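Local atomic coordinates of putative antitoxin HigA3 (Mycobacterium tuberculosis H37Rv, PDB entry 6LTZ), a protein that binds DNA, probably through a Cro/C1-type helix-turn-helix domain, and is the putative antitoxin of a type II toxin-antitoxin pair, probably neutralising the toxin HigB3. Residues E43-K46 and H50-Q53; A58-S63 and L83-A88. One frame throughout, in Å; residues are numbered along the deposited sequence.

Interaction 1 (E43-K46 and H50-Q53); sequences EIRK and HARQ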
loop_
_atom_site.group_PDB
_atom_site.type_symbol
_atom_site.label_atom_id
_atom_site.label_comp_id
_atom_site.label_asym_id
_atom_site.label_seq_id
_atom_site.Cartn_x
_atom_site.Cartn_y
_atom_site.Cartn_z
ATOM N N GLU A 43 7.898 -14.218 -5.081
ATOM C CA GLU A 43 7.729 -15.308 -4.115
ATOM C C GLU A 43 6.265 -15.678 -3.960
ATOM O O GLU A 43 5.884 -16.853 -3.989
ATOM C CB GLU A 43 8.286 -14.907 -2.748
ATOM C CG GLU A 43 9.649 -15.466 -2.402
ATOM C CD GLU A 43 10.134 -14.981 -1.046
ATOM O OE1 GLU A 43 10.291 -13.754 -0.871
ATOM O OE2 GLU A 43 10.336 -15.827 -0.148
ATOM N N ILE A 44 5.464 -14.637 -3.774
ATOM C CA ILE A 44 4.023 -14.737 -3.637
ATOM C C ILE A 44 3.394 -15.391 -4.866
ATOM O O ILE A 44 2.640 -16.354 -4.745
ATOM C CB ILE A 44 3.416 -13.337 -3.408
ATOM C CG1 ILE A 44 3.888 -12.778 -2.065
ATOM C CG2 ILE A 44 1.913 -13.371 -3.463
ATOM C CD1 ILE A 44 3.537 -11.328 -1.842
ATOM N N ARG A 45 3.722 -14.870 -6.044
ATOM C CA ARG A 45 3.184 -15.393 -7.297
ATOM C C ARG A 45 3.473 -16.884 -7.446
ATOM O O ARG A 45 2.574 -17.671 -7.736
ATOM C CB ARG A 45 3.753 -14.619 -8.494
ATOM C CG ARG A 45 3.327 -15.176 -9.850
ATOM C CD ARG A 45 3.661 -14.227 -10.998
ATOM N NE ARG A 45 5.083 -13.899 -11.065
ATOM C CZ ARG A 45 6.024 -14.723 -11.514
ATOM N NH1 ARG A 45 5.699 -15.941 -11.930
ATOM N NH2 ARG A 45 7.292 -14.333 -11.538
ATOM N N LYS A 46 4.723 -17.269 -7.209
ATOM C CA LYS A 46 5.169 -18.639 -7.457
ATOM C C LYS A 46 4.609 -19.668 -6.472
ATOM O O LYS A 46 4.539 -20.854 -6.788
ATOM C CB LYS A 46 6.698 -18.696 -7.443
ATOM C CG LYS A 46 7.354 -17.983 -8.621
ATOM C CD LYS A 46 8.855 -17.828 -8.415
ATOM C CE LYS A 46 9.626 -18.099 -9.699
ATOM N NZ LYS A 46 9.944 -16.853 -10.451
ATOM N N HIS A 50 0.311 -20.823 -10.579
ATOM C CA HIS A 50 1.260 -21.090 -11.646
ATOM C C HIS A 50 1.297 -19.972 -12.671
ATOM O O HIS A 50 1.740 -20.172 -13.798
ATOM C CB HIS A 50 0.919 -22.421 -12.313
ATOM C CG HIS A 50 0.981 -23.585 -11.375
ATOM N ND1 HIS A 50 -0.119 -24.050 -10.687
ATOM C CD2 HIS A 50 2.019 -24.368 -10.996
ATOM C CE1 HIS A 50 0.236 -25.075 -9.932
ATOM N NE2 HIS A 50 1.528 -25.287 -10.102
ATOM N N ALA A 51 0.843 -18.788 -12.276
ATOM C CA ALA A 51 0.885 -17.641 -13.174
ATOM C C ALA A 51 2.324 -17.216 -13.421
ATOM O O ALA A 51 3.117 -17.104 -12.483
ATOM C CB ALA A 51 0.073 -16.478 -12.607
ATOM N N ARG A 52 2.655 -16.994 -14.690
ATOM C CA ARG A 52 3.955 -16.462 -15.072
ATOM C C ARG A 52 3.836 -14.960 -15.255
ATOM O O ARG A 52 2.733 -14.418 -15.201
ATOM C CB ARG A 52 4.450 -17.123 -16.359
ATOM C CG ARG A 52 4.338 -18.636 -16.345
ATOM C CD ARG A 52 5.357 -19.254 -15.408
ATOM N NE ARG A 52 6.721 -19.035 -15.879
ATOM C CZ ARG A 52 7.346 -19.828 -16.743
ATOM N NH1 ARG A 52 6.726 -20.894 -17.235
ATOM N NH2 ARG A 52 8.586 -19.554 -17.118
ATOM N N GLN A 53 4.958 -14.289 -15.494
ATOM C CA GLN A 53 4.971 -12.832 -15.575
ATOM C C GLN A 53 4.091 -12.292 -16.688
ATOM O O GLN A 53 3.403 -11.291 -16.503
ATOM C CB GLN A 53 6.397 -12.315 -15.760
ATOM C CG GLN A 53 7.168 -12.167 -14.463
ATOM C CD GLN A 53 8.440 -11.362 -14.642
ATOM O OE1 GLN A 53 8.816 -11.016 -15.764
ATOM N NE2 GLN A 53 9.108 -11.055 -13.536
HETATM O O HOH W 1 0.397 -17.713 -9.464
#
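A buried arginine reaching from a helix to the backbone of the loop that follows it makes this contact: Arg45, on helix 41-47, holds Ala51 in the connection to helix 53-60. The bond runs from NH1 of Arg45 to the carbonyl O of Ala51 over 2.9 Å and is fairly straight, with an angle of 158° at the hydrogen. It meets a lone pair in the carbonyl plane, and the oxygen in turn lies close to the plane of the guanidinium, at its edge. The aliphatic part of the same side chain passes alongside that oxygen, CD of Arg45 coming within 3.3 Å of Ala51 O. With CG anti to the backbone N (chi1 175°) the chain first runs outward from the helix, and a bend at chi3 then turns the guanidinium so that NH1 faces Ala51 O. One face of that group is met by Gln53, whose CG lies 3.6 Å from Arg45 NH2; the two side chains cross at about a right angle. In the Cro/C1 type of helix-turn-helix domain, to which both segments belong, this is the junction of the first two helices of the bundle, and Gln53 begins the predicted DNA-binding motif. Glu71 of helix 64-72 joins the two side chains from beyond the segments: it forms a salt bridge with Arg45 NE and accepts a hydrogen bond from Gln53 NE2. The acid probably offsets the arginine's charge and, with Ala51 O, limits rotation of the guanidinium. Arg52, at the N-cap position of helix 53-60, sets its CA 3.6 Å from Arg45 NH1. A water adds a second link between the backbones, donating to Arg45 O at 2.8 Å and accepting from Ala51 N at 3.0 Å.

Interaction 2 (A58-S63 and L83-A88); sequences ALMGVS and LQAYVA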
loop_
_atom_site.group_PDB
_atom_site.type_symbol
_atom_site.label_atom_id
_atom_site.label_comp_id
_atom_site.label_asym_id
_atom_site.label_seq_id
_atom_site.Cartn_x
_atom_site.Cartn_y
_atom_site.Cartn_z
ATOM N N ALA A 58 -0.822 -9.594 -18.667
ATOM C CA ALA A 58 -2.040 -9.609 -19.469
ATOM C C ALA A 58 -3.264 -9.323 -18.604
ATOM O O ALA A 58 -4.161 -8.587 -19.008
ATOM C CB ALA A 58 -2.198 -10.940 -20.179
ATOM N N LEU A 59 -3.290 -9.907 -17.413
ATOM C CA LEU A 59 -4.411 -9.720 -16.500
ATOM C C LEU A 59 -4.512 -8.274 -16.031
ATOM O O LEU A 59 -5.614 -7.740 -15.899
ATOM C CB LEU A 59 -4.280 -10.672 -15.307
ATOM C CG LEU A 59 -4.609 -12.122 -15.672
ATOM C CD1 LEU A 59 -4.063 -13.101 -14.643
ATOM C CD2 LEU A 59 -6.117 -12.282 -15.809
ATOM N N MET A 60 -3.363 -7.647 -15.794
ATOM C CA MET A 60 -3.297 -6.253 -15.351
ATOM C C MET A 60 -3.461 -5.261 -16.498
ATOM O O MET A 60 -3.712 -4.076 -16.274
ATOM C CB MET A 60 -1.964 -5.976 -14.657
ATOM C CG MET A 60 -1.744 -6.718 -13.361
ATOM S SD MET A 60 -0.104 -6.382 -12.692
ATOM C CE MET A 60 -0.231 -4.627 -12.342
ATOM N N GLY A 61 -3.291 -5.740 -17.723
ATOM C CA GLY A 61 -3.282 -4.865 -18.881
ATOM C C GLY A 61 -2.095 -3.917 -18.876
ATOM O O GLY A 61 -2.230 -2.744 -19.222
ATOM N N VAL A 62 -0.932 -4.420 -18.467
ATOM C CA VAL A 62 0.293 -3.624 -18.468
ATOM C C VAL A 62 1.427 -4.368 -19.162
ATOM O O VAL A 62 1.294 -5.542 -19.515
ATOM C CB VAL A 62 0.753 -3.256 -17.041
ATOM C CG1 VAL A 62 -0.337 -2.493 -16.300
ATOM C CG2 VAL A 62 1.163 -4.505 -16.271
ATOM N N SER A 63 2.544 -3.671 -19.347
ATOM C CA SER A 63 3.738 -4.257 -19.942
ATOM C C SER A 63 4.317 -5.354 -19.059
ATOM O O SER A 63 4.164 -5.324 -17.840
ATOM C CB SER A 63 4.796 -3.176 -20.181
ATOM O OG SER A 63 5.644 -3.034 -19.052
ATOM N N LEU A 83 -0.172 -1.995 -6.921
ATOM C CA LEU A 83 -0.037 -3.170 -6.075
ATOM C C LEU A 83 -1.384 -3.879 -5.935
ATOM O O LEU A 83 -1.448 -5.109 -5.927
ATOM C CB LEU A 83 0.506 -2.786 -4.697
ATOM C CG LEU A 83 0.739 -3.940 -3.722
ATOM C CD1 LEU A 83 1.700 -4.963 -4.314
ATOM C CD2 LEU A 83 1.275 -3.425 -2.388
ATOM N N GLN A 84 -2.458 -3.102 -5.834
ATOM C CA GLN A 84 -3.802 -3.679 -5.727
ATOM C C GLN A 84 -4.103 -4.545 -6.949
ATOM O O GLN A 84 -4.626 -5.652 -6.825
ATOM C CB GLN A 84 -4.857 -2.578 -5.579
ATOM C CG GLN A 84 -6.247 -3.062 -5.120
ATOM C CD GLN A 84 -7.106 -3.605 -6.254
ATOM O OE1 GLN A 84 -6.924 -3.243 -7.416
ATOM N NE2 GLN A 84 -8.055 -4.476 -5.915
ATOM N N ALA A 85 -3.747 -4.032 -8.122
ATOM C CA ALA A 85 -4.034 -4.691 -9.393
ATOM C C ALA A 85 -3.210 -5.957 -9.573
ATOM O O ALA A 85 -3.680 -6.948 -10.139
ATOM C CB ALA A 85 -3.778 -3.732 -10.545
ATOM N N TYR A 86 -1.971 -5.908 -9.100
ATOM C CA TYR A 86 -1.078 -7.050 -9.163
ATOM C C TYR A 86 -1.612 -8.189 -8.297
ATOM O O TYR A 86 -1.744 -9.318 -8.761
ATOM C CB TYR A 86 0.331 -6.639 -8.722
ATOM C CG TYR A 86 1.330 -7.768 -8.693
ATOM C CD1 TYR A 86 2.068 -8.099 -9.823
ATOM C CD2 TYR A 86 1.533 -8.504 -7.539
ATOM C CE1 TYR A 86 2.984 -9.137 -9.795
ATOM C CE2 TYR A 86 2.442 -9.540 -7.501
ATOM C CZ TYR A 86 3.165 -9.850 -8.634
ATOM O OH TYR A 86 4.073 -10.879 -8.590
ATOM N N VAL A 87 -1.927 -7.889 -7.039
ATOM C CA VAL A 87 -2.469 -8.900 -6.139
ATOM C C VAL A 87 -3.807 -9.428 -6.662
ATOM O O VAL A 87 -4.080 -10.624 -6.587
ATOM C CB VAL A 87 -2.629 -8.346 -4.698
ATOM C CG1 VAL A 87 -3.354 -9.346 -3.805
ATOM C CG2 VAL A 87 -1.260 -8.005 -4.112
ATOM N N ALA A 88 -4.628 -8.542 -7.218
ATOM C CA ALA A 88 -5.913 -8.955 -7.778
ATOM C C ALA A 88 -5.731 -9.918 -8.953
ATOM O O ALA A 88 -6.507 -10.860 -9.126
ATOM C CB ALA A 88 -6.718 -7.746 -8.212
#
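Met60, near the end of helix 53-60, reaches across to helix 80-89 and carries the contact, meeting Ala85 and Tyr86 through the last three atoms of its side chain. Met60 CG, placed beside the backbone N (chi1 -65°), lies against Ala85 O at 3.8 Å, a plain van der Waals contact. The bend at chi3 (65°) turns the methyl onto the backbone of helix 80-89, where Met60 CE lies 4.1 Å from Ala85 CB and 3.9 Å from Tyr86 N. The sulfur touches Tyr86 at the root of its side chain, with Met60 SD 3.7 Å from Tyr86 CA. Met60 SD also approaches the ring edge, 4.0 Å from Tyr86 CD1, in a Met-aromatic contact whose sulfur stands 76° off the ring normal. Just beyond Met60, Gly61 takes positive phi as the C' residue of a Schellman motif, which ends the helix and opens the turn of the helix-turn-helix. The tyrosine ring is directed into the domain, packing on Leu70 of helix 64-72 and on Arg45 of helix 41-47, while its OH is hydrogen-bonded to Glu71. Helix 80-89 thus lies between helix 53-60 and the second subunit, where Leu83 packs on Ile96 and Val87 on Ala98 of that other chain.

Overall arrangement
Followed from the N terminus, the chain closes interaction 1 first, a short loop in which helix 41-47 is tied to the entry of helix 53-60 with three residues between the segments. Interaction 2 opens after that, at the far end of helix 53-60, and closes a longer loop that takes in helix 64-72 before returning on helix 80-89. The two are in series, neither nested nor crossing, so that helix 53-60 is fixed at both ends. Their centres are about 12 Å apart, yet they touch where Arg45 CB packs 3.8 Å from Tyr86 OH. Glu71 joins them too, bonding to side chains of both, and so brings helix 64-72 into the bundle.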